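Local coordinates for protein glutamine cyclotransferase (Xanthomonas campestris, PDB 3MBR) that probably catalyses the cyclisation of N-terminal glutamine residues of peptides to pyroglutamate, on a beta-propeller that holds a calcium ion, at residues 35-40 and 44-49; 88-91 and 96-99; 218-223 and 227-232. The protein carries 1 engineered substitution. All coordinates share one frame; numbering follows the deposited sequence.

Contact 1 (35-40 and 44-49); sequences ESTGET and SVRKVD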
loop_
_atom_site.group_PDB
_atom_site.type_symbol
_atom_site.label_atom_id
_atom_site.label_comp_id
_atom_site.label_asym_id
_atom_site.label_seq_id
_atom_site.Cartn_x
_atom_site.Cartn_y
_atom_site.Cartn_z
ATOM N N GLU A 35 5.189 -6.753 4.702
ATOM C CA GLU A 35 5.170 -5.358 5.078
ATOM C C GLU A 35 6.519 -4.689 4.839
ATOM O O GLU A 35 7.544 -5.260 5.285
ATOM C CB GLU A 35 4.852 -5.251 6.572
ATOM C CG GLU A 35 4.614 -3.828 7.049
ATOM C CD GLU A 35 4.126 -3.803 8.509
ATOM O OE1 GLU A 35 4.045 -4.871 9.181
ATOM O OE2 GLU A 35 3.807 -2.691 8.975
ATOM N N SER A 36 6.592 -3.570 4.134
ATOM C CA SER A 36 7.816 -2.789 3.897
ATOM C C SER A 36 7.959 -1.835 5.085
ATOM O O SER A 36 6.938 -1.273 5.540
ATOM C CB SER A 36 7.449 -1.916 2.538
ATOM O OG SER A 36 8.705 -1.244 2.313
ATOM N N THR A 37 9.129 -1.637 5.624
ATOM C CA THR A 37 9.303 -0.664 6.715
ATOM C C THR A 37 10.418 0.231 6.299
ATOM O O THR A 37 11.463 -0.257 5.859
ATOM C CB THR A 37 9.468 -1.345 8.080
ATOM O OG1 THR A 37 10.624 -2.179 8.146
ATOM C CG2 THR A 37 8.308 -2.195 8.440
ATOM N N GLY A 38 10.223 1.556 6.476
ATOM C CA GLY A 38 10.956 2.570 5.769
ATOM C C GLY A 38 11.756 3.327 6.720
ATOM O O GLY A 38 11.236 3.948 7.612
ATOM N N GLU A 39 13.061 3.256 6.520
ATOM C CA GLU A 39 13.957 4.302 7.027
ATOM C C GLU A 39 15.247 4.155 6.243
ATOM O O GLU A 39 15.706 3.053 5.998
ATOM C CB GLU A 39 14.212 4.236 8.546
ATOM C CG GLU A 39 14.957 5.504 9.000
ATOM C CD GLU A 39 14.910 5.772 10.497
ATOM O OE1 GLU A 39 15.806 6.549 10.952
ATOM O OE2 GLU A 39 13.991 5.230 11.204
ATOM N N THR A 40 15.848 5.257 5.842
ATOM C CA THR A 40 17.053 5.092 5.052
ATOM C C THR A 40 18.112 4.414 5.947
ATOM O O THR A 40 18.895 3.606 5.458
ATOM C CB THR A 40 17.427 6.387 4.249
ATOM O OG1 THR A 40 18.845 6.561 4.201
ATOM C CG2 THR A 40 16.761 7.650 4.832
ATOM N N SER A 44 13.456 -2.573 5.759
ATOM C CA SER A 44 13.280 -4.011 5.679
ATOM C C SER A 44 12.037 -4.376 4.943
ATOM O O SER A 44 11.101 -3.574 4.769
ATOM C CB SER A 44 13.148 -4.612 7.133
ATOM O OG SER A 44 11.898 -4.464 7.764
ATOM N N VAL A 45 11.959 -5.633 4.554
ATOM C CA VAL A 45 10.708 -6.263 4.103
ATOM C C VAL A 45 10.444 -7.409 5.053
ATOM O O VAL A 45 11.345 -8.242 5.280
ATOM C CB VAL A 45 10.881 -6.811 2.699
ATOM C CG1 VAL A 45 9.621 -7.481 2.225
ATOM C CG2 VAL A 45 11.165 -5.615 1.722
ATOM N N ARG A 46 9.257 -7.462 5.613
ATOM C CA ARG A 46 8.966 -8.427 6.704
ATOM C C ARG A 46 7.859 -9.347 6.218
ATOM O O ARG A 46 6.886 -8.869 5.611
ATOM C CB ARG A 46 8.384 -7.744 7.945
ATOM C CG ARG A 46 9.332 -6.702 8.583
ATOM C CD ARG A 46 8.551 -5.956 9.642
ATOM N NE ARG A 46 9.430 -5.012 10.293
ATOM C CZ ARG A 46 9.218 -4.601 11.556
ATOM N NH1 ARG A 46 8.107 -4.995 12.225
ATOM N NH2 ARG A 46 10.084 -3.777 12.131
ATOM N N LYS A 47 7.972 -10.645 6.510
ATOM C CA LYS A 47 6.866 -11.576 6.371
ATOM C C LYS A 47 6.299 -11.757 7.771
ATOM O O LYS A 47 7.062 -12.122 8.666
ATOM C CB LYS A 47 7.354 -12.907 5.833
ATOM C CG LYS A 47 6.222 -13.951 5.746
ATOM C CD LYS A 47 6.883 -15.322 5.277
ATOM C CE LYS A 47 5.931 -16.388 5.147
ATOM N NZ LYS A 47 6.700 -17.658 4.819
ATOM N N VAL A 48 5.023 -11.515 7.928
ATOM C CA VAL A 48 4.411 -11.355 9.275
ATOM C C VAL A 48 3.235 -12.269 9.443
ATOM O O VAL A 48 2.420 -12.451 8.546
ATOM C CB VAL A 48 4.026 -9.864 9.531
ATOM C CG1 VAL A 48 3.351 -9.673 10.888
ATOM C CG2 VAL A 48 5.208 -8.921 9.313
ATOM N N ASP A 49 3.202 -12.908 10.583
ATOM C CA ASP A 49 2.053 -13.731 10.980
ATOM C C ASP A 49 0.880 -12.807 11.355
ATOM O O ASP A 49 0.967 -11.956 12.237
ATOM C CB ASP A 49 2.432 -14.604 12.188
ATOM C CG ASP A 49 1.315 -15.478 12.610
ATOM O OD1 ASP A 49 0.701 -15.244 13.675
ATOM O OD2 ASP A 49 0.950 -16.344 11.786
HETATM O O HOH W 1 5.455 -5.717 11.429
HETATM O O HOH W 2 11.574 -1.351 3.211
#

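Contact 2 (88-91 and 96-99); sequences FVYD and TPRA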
loop_
_atom_site.group_PDB
_atom_site.type_symbol
_atom_site.label_atom_id
_atom_site.label_comp_id
_atom_site.label_asym_id
_atom_site.label_seq_id
_atom_site.Cartn_x
_atom_site.Cartn_y
_atom_site.Cartn_z
ATOM N N PHE A 88 13.676 -3.004 -6.581
ATOM C CA PHE A 88 14.255 -4.332 -6.382
ATOM C C PHE A 88 13.232 -5.413 -6.583
ATOM O O PHE A 88 12.017 -5.201 -6.326
ATOM C CB PHE A 88 14.788 -4.374 -4.942
ATOM C CG PHE A 88 15.933 -3.304 -4.763
ATOM C CD1 PHE A 88 15.773 -2.194 -3.969
ATOM C CD2 PHE A 88 17.051 -3.381 -5.572
ATOM C CE1 PHE A 88 16.813 -1.244 -3.780
ATOM C CE2 PHE A 88 18.099 -2.380 -5.488
ATOM C CZ PHE A 88 17.916 -1.303 -4.620
ATOM N N VAL A 89 13.713 -6.529 -7.043
ATOM C CA VAL A 89 12.840 -7.694 -7.142
ATOM C C VAL A 89 13.472 -8.765 -6.296
ATOM O O VAL A 89 14.662 -9.065 -6.511
ATOM C CB VAL A 89 12.704 -8.197 -8.636
ATOM C CG1 VAL A 89 11.871 -9.467 -8.716
ATOM C CG2 VAL A 89 12.222 -7.061 -9.602
ATOM N N TYR A 90 12.697 -9.341 -5.377
ATOM C CA TYR A 90 13.163 -10.411 -4.517
ATOM C C TYR A 90 12.499 -11.708 -4.933
ATOM O O TYR A 90 11.359 -11.677 -5.387
ATOM C CB TYR A 90 12.739 -10.147 -3.027
ATOM C CG TYR A 90 13.239 -8.873 -2.427
ATOM C CD1 TYR A 90 12.579 -7.693 -2.639
ATOM C CD2 TYR A 90 14.371 -8.845 -1.624
ATOM C CE1 TYR A 90 13.002 -6.503 -2.079
ATOM C CE2 TYR A 90 14.853 -7.607 -1.040
ATOM C CZ TYR A 90 14.128 -6.437 -1.273
ATOM O OH TYR A 90 14.464 -5.186 -0.730
ATOM N N ASP A 91 13.179 -12.836 -4.708
ATOM C CA ASP A 91 12.442 -14.113 -4.711
ATOM C C ASP A 91 11.568 -14.083 -3.458
ATOM O O ASP A 91 12.057 -13.844 -2.343
ATOM C CB ASP A 91 13.456 -15.240 -4.606
ATOM C CG ASP A 91 12.822 -16.599 -4.482
ATOM O OD1 ASP A 91 12.263 -17.063 -5.510
ATOM O OD2 ASP A 91 12.964 -17.240 -3.401
ATOM N N THR A 96 15.268 -12.966 -0.931
ATOM C CA THR A 96 16.611 -12.596 -1.313
ATOM C C THR A 96 16.495 -11.780 -2.612
ATOM O O THR A 96 15.679 -12.087 -3.495
ATOM C CB THR A 96 17.480 -13.823 -1.490
ATOM O OG1 THR A 96 16.841 -14.721 -2.356
ATOM C CG2 THR A 96 17.682 -14.545 -0.202
ATOM N N PRO A 97 17.238 -10.701 -2.719
ATOM C CA PRO A 97 17.178 -9.895 -3.906
ATOM C C PRO A 97 17.724 -10.627 -5.140
ATOM O O PRO A 97 18.760 -11.335 -5.114
ATOM C CB PRO A 97 18.080 -8.647 -3.549
ATOM C CG PRO A 97 18.982 -9.174 -2.458
ATOM C CD PRO A 97 18.124 -10.138 -1.679
ATOM N N ARG A 98 16.988 -10.449 -6.231
ATOM C CA ARG A 98 17.310 -11.136 -7.500
ATOM C C ARG A 98 17.537 -10.253 -8.674
ATOM O O ARG A 98 18.236 -10.629 -9.600
ATOM C CB ARG A 98 16.129 -12.031 -7.889
ATOM C CG ARG A 98 15.957 -13.200 -6.949
ATOM C CD ARG A 98 17.293 -13.898 -6.687
ATOM N NE ARG A 98 17.117 -15.332 -6.473
ATOM C CZ ARG A 98 16.974 -15.870 -5.274
ATOM N NH1 ARG A 98 16.998 -15.070 -4.231
ATOM N NH2 ARG A 98 16.798 -17.178 -5.107
ATOM N N ALA A 99 16.972 -9.072 -8.603
ATOM C CA ALA A 99 17.093 -8.127 -9.679
ATOM C C ALA A 99 16.882 -6.721 -9.231
ATOM O O ALA A 99 16.327 -6.445 -8.146
ATOM C CB ALA A 99 16.121 -8.479 -10.844
#

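Contact 3 (218-223 and 227-232); sequences LFVTGK and MLYEIR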
loop_
_atom_site.group_PDB
_atom_site.type_symbol
_atom_site.label_atom_id
_atom_site.label_comp_id
_atom_site.label_asym_id
_atom_site.label_seq_id
_atom_site.Cartn_x
_atom_site.Cartn_y
_atom_site.Cartn_z
ATOM N N LEU A 218 -10.123 -7.298 4.199
ATOM C CA LEU A 218 -9.383 -6.072 3.945
ATOM C C LEU A 218 -8.682 -5.670 5.231
ATOM O O LEU A 218 -9.360 -5.534 6.272
ATOM C CB LEU A 218 -10.362 -5.000 3.474
ATOM C CG LEU A 218 -9.670 -3.684 3.085
ATOM C CD1 LEU A 218 -8.693 -3.869 1.977
ATOM C CD2 LEU A 218 -10.775 -2.658 2.678
ATOM N N PHE A 219 -7.348 -5.457 5.211
ATOM C CA PHE A 219 -6.610 -5.091 6.408
ATOM C C PHE A 219 -5.955 -3.711 6.222
ATOM O O PHE A 219 -5.448 -3.393 5.138
ATOM C CB PHE A 219 -5.459 -6.100 6.594
ATOM C CG PHE A 219 -5.944 -7.532 6.761
ATOM C CD1 PHE A 219 -6.594 -7.958 7.926
ATOM C CD2 PHE A 219 -5.741 -8.435 5.734
ATOM C CE1 PHE A 219 -6.988 -9.292 8.052
ATOM C CE2 PHE A 219 -6.151 -9.727 5.864
ATOM C CZ PHE A 219 -6.779 -10.154 7.009
ATOM N N VAL A 220 -5.898 -2.941 7.310
ATOM C CA VAL A 220 -5.211 -1.674 7.273
ATOM C C VAL A 220 -4.297 -1.499 8.499
ATOM O O VAL A 220 -4.675 -1.925 9.624
ATOM C CB VAL A 220 -6.180 -0.451 7.171
ATOM C CG1 VAL A 220 -7.012 -0.530 5.925
ATOM C CG2 VAL A 220 -7.110 -0.350 8.324
ATOM N N THR A 221 -3.147 -0.898 8.321
ATOM C CA THR A 221 -2.333 -0.503 9.461
ATOM C C THR A 221 -1.474 0.682 9.057
ATOM O O THR A 221 -1.655 1.246 7.962
ATOM C CB THR A 221 -1.467 -1.661 9.992
ATOM O OG1 THR A 221 -0.964 -1.310 11.305
ATOM C CG2 THR A 221 -0.310 -2.077 9.098
ATOM N N GLY A 222 -0.608 1.158 9.942
ATOM C CA GLY A 222 0.204 2.328 9.618
ATOM C C GLY A 222 1.419 2.420 10.498
ATOM O O GLY A 222 1.708 1.487 11.315
ATOM N N LYS A 223 2.186 3.483 10.275
ATOM C CA LYS A 223 3.497 3.607 10.880
ATOM C C LYS A 223 3.384 3.612 12.371
ATOM O O LYS A 223 2.716 4.447 12.975
ATOM C CB LYS A 223 4.185 4.911 10.437
ATOM C CG LYS A 223 4.419 4.925 8.901
ATOM C CD LYS A 223 5.345 6.131 8.550
ATOM C CE LYS A 223 5.555 6.215 7.065
ATOM N NZ LYS A 223 6.302 5.192 6.501
ATOM N N MET A 227 -1.930 -1.694 16.339
ATOM C CA MET A 227 -2.859 -2.679 15.826
ATOM C C MET A 227 -2.939 -2.606 14.320
ATOM O O MET A 227 -2.600 -1.620 13.689
ATOM C CB MET A 227 -4.281 -2.430 16.369
ATOM C CG MET A 227 -4.382 -2.643 17.915
ATOM S SD MET A 227 -5.975 -2.455 18.604
ATOM C CE MET A 227 -5.936 -0.673 18.963
ATOM N N LEU A 228 -3.370 -3.724 13.796
ATOM C CA LEU A 228 -3.739 -3.894 12.405
ATOM C C LEU A 228 -5.224 -4.241 12.418
ATOM O O LEU A 228 -5.637 -5.094 13.226
ATOM C CB LEU A 228 -2.826 -4.949 11.722
ATOM C CG LEU A 228 -3.195 -5.395 10.293
ATOM C CD1 LEU A 228 -2.003 -5.621 9.502
ATOM C CD2 LEU A 228 -4.127 -6.579 10.377
ATOM N N TYR A 229 -5.995 -3.629 11.552
ATOM C CA TYR A 229 -7.475 -3.830 11.583
ATOM C C TYR A 229 -7.962 -4.545 10.364
ATOM O O TYR A 229 -7.584 -4.218 9.252
ATOM C CB TYR A 229 -8.192 -2.496 11.590
ATOM C CG TYR A 229 -7.862 -1.663 12.810
ATOM C CD1 TYR A 229 -6.793 -0.749 12.781
ATOM C CD2 TYR A 229 -8.602 -1.753 13.954
ATOM C CE1 TYR A 229 -6.482 0.021 13.870
ATOM C CE2 TYR A 229 -8.304 -0.951 15.054
ATOM C CZ TYR A 229 -7.197 -0.110 15.027
ATOM O OH TYR A 229 -6.936 0.697 16.103
ATOM N N GLU A 230 -8.816 -5.546 10.555
ATOM C CA GLU A 230 -9.613 -6.100 9.441
ATOM C C GLU A 230 -10.895 -5.290 9.441
ATOM O O GLU A 230 -11.570 -5.195 10.457
ATOM C CB GLU A 230 -9.923 -7.601 9.718
ATOM C CG GLU A 230 -10.761 -8.236 8.623
ATOM C CD GLU A 230 -11.021 -9.707 8.877
ATOM O OE1 GLU A 230 -11.911 -10.237 8.194
ATOM O OE2 GLU A 230 -10.331 -10.309 9.732
ATOM N N ILE A 231 -11.234 -4.738 8.291
ATOM C CA ILE A 231 -12.436 -3.888 8.154
ATOM C C ILE A 231 -13.325 -4.425 7.003
ATOM O O ILE A 231 -12.815 -4.970 6.036
ATOM C CB ILE A 231 -12.049 -2.443 7.920
ATOM C CG1 ILE A 231 -11.330 -2.245 6.624
ATOM C CG2 ILE A 231 -11.251 -1.825 9.086
ATOM C CD1 ILE A 231 -11.159 -0.744 6.276
ATOM N N ARG A 232 -14.630 -4.269 7.197
ATOM C CA ARG A 232 -15.556 -4.669 6.160
ATOM C C ARG A 232 -16.272 -3.395 5.653
ATOM O O ARG A 232 -16.820 -2.657 6.468
ATOM C CB ARG A 232 -16.551 -5.697 6.730
ATOM C CG ARG A 232 -17.399 -6.446 5.615
ATOM C CD ARG A 232 -16.579 -7.707 5.215
ATOM N NE ARG A 232 -16.546 -8.749 6.261
ATOM C CZ ARG A 232 -15.461 -9.383 6.837
ATOM N NH1 ARG A 232 -14.043 -9.180 6.553
ATOM N NH2 ARG A 232 -15.912 -10.299 7.751
HETATM O O HOH W 3 -12.985 -7.261 4.889
#

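Contact 1 (35-40 and 44-49)
Glu35 with Arg46, Ser36 with Val45 and Thr37 with Ser44 are the facing pairs of an antiparallel hairpin that forms the two middle strands, 32-37 and 44-49, of a four-stranded beta-propeller blade. The first and last pairs are hydrogen-bonded, each through two backbone N-H...O bonds, as in Arg46 N to Glu35 O at 2.8 Å. Between them lies the non-hydrogen-bonded pair, where Ser36 CA lies 3.5 Å from Ser44 O in a CA-H...O contact. Side-chain hydrogen bonding is concentrated on the face of Glu35, Thr37, Ser44 and Arg46. Ser44 OG donates to Thr37 OG1 at 2.6 Å; the threonine hydroxyl sits between its own backbone N and carbonyl carbon (chi1 62°), which turns it to the serine and sends CG2 over one face of the Arg46 guanidinium, 3.6 Å from Arg46 NE. The arginine, extended from CG to NE, crosses the threonine at about a right angle, with Ser44 OG in plane at the guanidinium edge. A salt bridge from NH1 to Asp18 and a bond from NH2 to Thr20 fix that group from outside the hairpin, while Glu35 OE2 is bonded to Thr23 and His17. Water also joins the strands. One molecule binds Ser36 OG, which is also bonded to Ala68 O, together with Thr37 O and Ser44 O. The other water bridges the oppositely charged groups, which do not touch directly, lying 2.8 Å from Glu35 OE1 and 2.9 Å from Arg46 NH1.

Contact 2 (88-91 and 96-99)
Val89 O takes two backbone N-H groups at once, from Arg98 N at 2.7 Å and Ala99 N at 3.1 Å, so that two residues of one strand face a single residue of the other. This is a classic beta bulge in the hairpin 86-91/96-102, and the backbone of Arg98 departs from extended geometry there (psi -24°). Both donors lie in the plane of the Val89 carbonyl. In return, Val89 N donates to Ala99 O at 2.8 Å, but from 40° above that carbonyl's plane. Beyond the bulge the register has moved by one, and Pro97 stands opposite Tyr90 in a non-hydrogen-bonded pair, a place that asks no N-H of the proline. Its ring instead lies obliquely by the tyrosine, with Tyr90 CD2 3.6 Å from Pro97 N. Further along, Asp91 N donates to Thr96 O at 2.9 Å, and that oxygen also receives a CA-H from Tyr90. The polar side-chain ends are satisfied mainly outside the pairing: Thr94 OG1, in the turn, bonds to both Asp91 OD2 and Thr96 OG1, and Tyr90 OH bonds to Gln79 OE1. As modelled, the Arg98 guanidinium lies with one face over Asp91 CB, but its NH1 sits too close to Thr96 OG1, so its position is doubtful and any attraction to the carboxylate is uncertain. Strand 86-91 runs between strand 76-81, which pairs with it through Gln79 and Leu77, and strand 96-102, the last of its propeller blade; Phe88 meets Tyr65 edge-to-face and Tyr90 rests on Leu77 of strand 76-81 and on Val61 and Pro62 of the loop leading into the blade.

Contact 3 (218-223 and 227-232)
Leu228 reaches across to three consecutive residues, Phe219, Val220 and Thr221. Its CB packs 4.0 Å from Thr221 CB, and CG, anti to the backbone N (chi1 172°), lies 3.8 Å from Val220 O. From there the branches part: CD1 goes to Thr221 CG2 at 3.9 Å, the two side chains crossing at about a right angle, and CD2 comes obliquely to the ring of Phe219, 3.7 Å from its CD1. Thr221 grips the other strand a second time, since its OG1 donates to Met227 O at 2.9 Å, tilted from the carbonyl plane. Between the strands, Val220 and Tyr229 exchange two backbone hydrogen bonds, and Ile231 N donates to Leu218 O. The hairpin 217-222/227-233 lies in the propeller blade that the N-terminal strand 9-16 completes at its outer edge, the closure that joins the two ends of a propeller chain; on the other side, strand 206-212 supplies Ile209, a calcium ligand, against Leu218. Phe219 and Glu230 run side by side, Glu230 CB standing 3.8 Å from Phe219 CE1. The carboxylate beyond is held at both oxygens: OE2 bonds to Tyr15 OH, and OE1 uses its anti lone pair for a salt bridge with Arg232 NH1 at 2.9 Å. The same NH1 binds a water that also links Leu218 N and Ile231 O. On the opposite face, Ile231 CG1 packs 4.0 Å from Leu218 CD2, while Ile231 CD1 reaches on to Val220 CG1.

In the fold
From the N terminus, strand 9-16 belongs to the blade that the C-terminal strands complete, and the other blades follow one another along the chain. Contact 1 closes the loop 38-43, contact 2 the turn 92-95 in the next blade, and contact 3 the loop 223-226 in the blade shared by the two ends of the chain. The three follow in series, none nested in or crossing another. Contact 1 is the middle member in space: Val45 CG2 packs 4.1 Å from Tyr90 OH of contact 2, and Glu35 OE2 lies 4.2 Å from Thr221 CG2 of contact 3. Contacts 2 and 3 do not touch, their nearest atoms being about 15 Å apart.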